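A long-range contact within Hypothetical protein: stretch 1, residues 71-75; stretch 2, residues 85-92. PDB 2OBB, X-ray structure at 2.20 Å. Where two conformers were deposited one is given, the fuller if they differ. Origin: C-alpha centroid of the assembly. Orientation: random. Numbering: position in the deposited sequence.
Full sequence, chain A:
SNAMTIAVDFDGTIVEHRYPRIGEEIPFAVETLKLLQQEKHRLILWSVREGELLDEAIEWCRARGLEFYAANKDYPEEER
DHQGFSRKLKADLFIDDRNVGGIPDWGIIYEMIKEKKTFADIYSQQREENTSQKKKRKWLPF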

ATOM      1  N   ALA A  71      -7.593   2.870 -13.606  1.00 59.10           N
ATOM      2  CA  ALA A  71      -7.986   1.756 -12.732  1.00 59.42           C
ATOM      3  C   ALA A  71      -7.026   0.591 -12.910  1.00 60.05           C
ATOM      4  O   ALA A  71      -7.007  -0.068 -13.972  1.00 60.22           O
ATOM      5  N   ASN A  72      -6.242   0.339 -11.860  1.00 60.29           N
ATOM      6  CA  ASN A  72      -5.306  -0.779 -11.790  1.00 60.65           C
ATOM      7  C   ASN A  72      -4.315  -0.739 -12.943  1.00 60.86           C
ATOM      8  O   ASN A  72      -3.796  -1.777 -13.380  1.00 61.51           O
ATOM      9  N   LYS A  73      -4.089   0.460 -13.456  1.00 60.41           N
ATOM     10  CA  LYS A  73      -3.012   0.675 -14.404  1.00 61.33           C
ATOM     11  C   LYS A  73      -2.300   1.946 -13.988  1.00 62.17           C
ATOM     12  O   LYS A  73      -2.843   2.750 -13.203  1.00 61.34           O
ATOM     13  N   ASP A  74      -1.091   2.119 -14.510  1.00 63.23           N
ATOM     14  CA  ASP A  74      -0.307   3.325 -14.259  1.00 65.62           C
ATOM     15  C   ASP A  74      -0.778   4.483 -15.115  1.00 66.20           C
ATOM     16  O   ASP A  74      -0.534   5.651 -14.789  1.00 66.42           O
ATOM     17  N   TYR A  75      -1.446   4.154 -16.212  0.50 66.63           N
ATOM     18  CA  TYR A  75      -2.035   5.142 -17.100  0.50 67.32           C
ATOM     19  C   TYR A  75      -3.022   4.420 -18.018  0.50 67.98           C
ATOM     20  O   TYR A  75      -2.768   3.284 -18.431  0.50 67.81           O
ATOM     21  N   PHE A  85       6.662  -1.636 -17.865  1.00 82.18           N
ATOM     22  CA  PHE A  85       5.774  -2.313 -16.915  1.00 80.19           C
ATOM     23  C   PHE A  85       6.412  -2.683 -15.585  1.00 78.74           C
ATOM     24  O   PHE A  85       7.604  -3.021 -15.511  1.00 78.88           O
ATOM     25  N   SER A  86       5.588  -2.588 -14.544  1.00 76.39           N
ATOM     26  CA  SER A  86       5.781  -3.306 -13.283  1.00 73.91           C
ATOM     27  C   SER A  86       4.381  -3.711 -12.783  1.00 71.97           C
ATOM     28  O   SER A  86       3.407  -3.002 -13.027  1.00 71.57           O
ATOM     29  N   ARG A  87       4.265  -4.840 -12.101  1.00 69.44           N
ATOM     30  CA  ARG A  87       2.965  -5.244 -11.585  1.00 67.43           C
ATOM     31  C   ARG A  87       2.429  -4.266 -10.522  1.00 66.46           C
ATOM     32  O   ARG A  87       1.252  -3.895 -10.544  1.00 66.40           O
ATOM     33  N   LYS A  88       3.304  -3.819  -9.621  1.00 64.82           N
ATOM     34  CA  LYS A  88       2.939  -2.836  -8.612  1.00 63.58           C
ATOM     35  C   LYS A  88       2.868  -1.449  -9.275  1.00 63.72           C
ATOM     36  O   LYS A  88       3.758  -1.088 -10.040  1.00 63.33           O
ATOM     37  N   LEU A  89       1.826  -0.683  -8.975  1.00 63.17           N
ATOM     38  CA  LEU A  89       1.708   0.686  -9.480  1.00 64.68           C
ATOM     39  C   LEU A  89       2.907   1.546  -9.116  1.00 64.81           C
ATOM     40  O   LEU A  89       3.523   1.364  -8.054  1.00 65.91           O
ATOM     41  N   LYS A  90       3.213   2.510  -9.972  1.00 64.38           N
ATOM     42  CA  LYS A  90       4.277   3.450  -9.678  1.00 64.22           C
ATOM     43  C   LYS A  90       3.790   4.686  -8.916  1.00 63.73           C
ATOM     44  O   LYS A  90       4.519   5.675  -8.837  1.00 65.09           O
ATOM     45  N   ALA A  91       2.595   4.625  -8.333  1.00 62.42           N
ATOM     46  CA  ALA A  91       2.032   5.730  -7.548  1.00 61.88           C
ATOM     47  C   ALA A  91       3.009   6.397  -6.555  1.00 61.50           C
ATOM     48  O   ALA A  91       3.919   5.752  -6.057  1.00 61.99           O
ATOM     49  N   ASP A  92       2.785   7.665  -6.224  1.00 60.77           N
ATOM     50  CA  ASP A  92       3.604   8.366  -5.204  1.00 60.60           C
ATOM     51  C   ASP A  92       3.104   8.128  -3.760  1.00 60.67           C
ATOM     52  O   ASP A  92       3.842   8.343  -2.770  1.00 59.93           O
TER

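A single carboxylate, that of Asp74, supplies nearly all the polar chemistry of this small contact, and its main partner is not a charged side chain but a backbone amide. Lys90 N donates to Asp74 OD1 over 2.8 Å with an N-H...acceptor angle of 165°, a short and nearly straight hydrogen bond. Lys90 N also lies 3.5 Å from Asp74 OD2 at 140°, a weak second bond, so the carboxylate is shared unequally. Both stretches follow an irregular path here, and no strand pairing ties them together; an aspartate side chain can reach across the gap and accept the hydrogen of a loop amide.

The CA-to-CB bond of Asp74 points sideways, and chi1 of -86° (m) with chi2 of -37° brings the carboxylate nearer to the second stretch. Besides the amide, it meets carbon: Asp74 OD1 lies 3.5 Å from Leu89 CA, and Asp74 OD2 lies 3.4 Å from Lys90 CG, so the aliphatic part of the lysine flanks the acid.

The ammonium group of Lys90 stays a little farther off. With chi1 m, chi2 and chi3 t and chi4 p, Lys90 NZ comes to 4.0 Å from Asp74 OD2, which brings opposite charges close without forming a salt bridge. Water 1 spans this gap: it donates to Asp74 OD2 at 2.9 Å and accepts a weak hydrogen bond from Lys90 NZ at 3.2 Å. A long, flexible lysine suits this exposed position, where its charge can complement the acid while remaining hydrated.

Within the second stretch, Ser86, in the p rotamer, folds its hydroxyl back on the chain. Ser86 OG donates to Lys88 O at 2.7 Å and accepts a weak hydrogen bond from Lys90 NZ at 3.3 Å. A small side chain that can both donate and accept fits this buried turn of the chain well.

Leu89 provides the apolar half of the contact. Its CA-to-CB bond also runs sideways, but the m, t rotamer carries the end of the side chain nearer to the first stretch. Leu89 CD2 packs 3.6 Å from Lys73 C and 4.2 Å from Asn72 C, and also lies 3.6 Å from Asp74 OD1. The branched leucine thus lays a methyl against the backbone of the first stretch, while the side chains of Asn72 and Lys73, both m at chi1, start away from the second stretch.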

ATOM      1  CB  ALA A  71      -9.396   1.284 -13.050  1.00 59.02           C
ATOM      2  CB  ASN A  72      -6.045  -2.127 -11.720  1.00 60.57           C
ATOM      3  CG  ASN A  72      -6.925  -2.252 -10.479  1.00 61.04           C
ATOM      4  OD1 ASN A  72      -6.748  -1.518  -9.498  1.00 64.30           O
ATOM      5  ND2 ASN A  72      -7.882  -3.172 -10.519  1.00 56.08           N
ATOM      6  CB  LYS A  73      -3.547   0.860 -15.822  1.00 61.51           C
ATOM      7  CG  LYS A  73      -4.537  -0.171 -16.334  1.00 60.56           C
ATOM      8  CD  LYS A  73      -4.878   0.172 -17.784  1.00 63.63           C
ATOM      9  CE  LYS A  73      -6.048  -0.625 -18.309  1.00 65.03           C
ATOM     10  NZ  LYS A  73      -5.924  -2.022 -17.820  1.00 66.16           N
ATOM     11  CB  ASP A  74       1.195   3.061 -14.463  1.00 65.96           C
ATOM     12  CG  ASP A  74       1.845   2.517 -13.210  1.00 67.85           C
ATOM     13  OD1 ASP A  74       1.447   2.961 -12.111  1.00 70.15           O
ATOM     14  OD2 ASP A  74       2.721   1.633 -13.310  1.00 70.94           O
ATOM     15  CB  TYR A  75      -0.961   5.917 -17.888  0.50 66.89           C
ATOM     16  CG  TYR A  75       0.140   5.066 -18.483  0.50 66.41           C
ATOM     17  CD1 TYR A  75      -0.009   4.485 -19.741  0.50 65.45           C
ATOM     18  CD2 TYR A  75       1.340   4.864 -17.799  0.50 65.68           C
ATOM     19  CE1 TYR A  75       0.997   3.717 -20.297  0.50 66.10           C
ATOM     20  CE2 TYR A  75       2.358   4.095 -18.350  0.50 65.61           C
ATOM     21  CZ  TYR A  75       2.175   3.523 -19.600  0.50 66.07           C
ATOM     22  OH  TYR A  75       3.164   2.754 -20.160  0.50 66.20           O
ATOM     23  CB  PHE A  85       5.221  -3.594 -17.572  1.00 80.00           C
ATOM     24  CG  PHE A  85       3.935  -4.111 -16.957  1.00 79.93           C
ATOM     25  CD1 PHE A  85       2.713  -3.473 -17.199  1.00 79.60           C
ATOM     26  CD2 PHE A  85       3.933  -5.257 -16.167  1.00 79.91           C
ATOM     27  CE1 PHE A  85       1.516  -3.956 -16.647  1.00 78.09           C
ATOM     28  CE2 PHE A  85       2.730  -5.742 -15.611  1.00 79.30           C
ATOM     29  CZ  PHE A  85       1.528  -5.082 -15.852  1.00 78.41           C
ATOM     30  CB  SER A  86       6.501  -2.423 -12.258  1.00 74.00           C
ATOM     31  OG  SER A  86       5.700  -1.303 -11.870  1.00 73.52           O
ATOM     32  CB  ARG A  87       3.024  -6.669 -11.049  1.00 67.33           C
ATOM     33  CG  ARG A  87       1.670  -7.247 -10.780  1.00 66.09           C
ATOM     34  CD  ARG A  87       1.767  -8.691 -10.366  1.00 65.24           C
ATOM     35  NE  ARG A  87       0.574  -9.064  -9.617  1.00 63.68           N
ATOM     36  CZ  ARG A  87       0.250 -10.299  -9.265  1.00 62.81           C
ATOM     37  NH1 ARG A  87       1.025 -11.311  -9.572  1.00 60.97           N
ATOM     38  NH2 ARG A  87      -0.863 -10.516  -8.589  1.00 65.07           N
ATOM     39  CB  LYS A  88       3.985  -2.853  -7.481  1.00 63.52           C
ATOM     40  CG  LYS A  88       3.667  -1.975  -6.286  1.00 60.71           C
ATOM     41  CD  LYS A  88       4.773  -2.057  -5.235  1.00 62.05           C
ATOM     42  CE  LYS A  88       4.555  -1.062  -4.102  1.00 58.62           C
ATOM     43  NZ  LYS A  88       5.806  -0.833  -3.285  1.00 58.51           N
ATOM     44  CB  LEU A  89       0.474   1.376  -8.914  1.00 64.24           C
ATOM     45  CG  LEU A  89      -0.888   0.876  -9.368  1.00 67.25           C
ATOM     46  CD1 LEU A  89      -1.946   1.854  -8.911  1.00 68.82           C
ATOM     47  CD2 LEU A  89      -0.954   0.626 -10.878  1.00 69.20           C
ATOM     48  CB  LYS A  90       5.008   3.842 -10.958  1.00 63.93           C
ATOM     49  CG  LYS A  90       5.549   2.633 -11.673  1.00 66.05           C
ATOM     50  CD  LYS A  90       6.689   2.999 -12.630  1.00 67.54           C
ATOM     51  CE  LYS A  90       7.447   1.770 -13.063  1.00 66.77           C
ATOM     52  NZ  LYS A  90       6.636   1.032 -14.047  1.00 70.41           N
ATOM     53  CB  ALA A  91       0.822   5.246  -6.807  1.00 61.79           C
ATOM     54  CB  ASP A  92       3.596   9.878  -5.494  1.00 60.81           C
ATOM     55  CG  ASP A  92       4.234  10.213  -6.838  1.00 60.10           C
ATOM     56  OD1 ASP A  92       5.372   9.752  -7.068  1.00 59.46           O
ATOM     57  OD2 ASP A  92       3.580  10.894  -7.660  1.00 58.63           O
TER
HETATM   58  O   HOH W   1       3.973   0.993 -15.860  1.00 68.70           O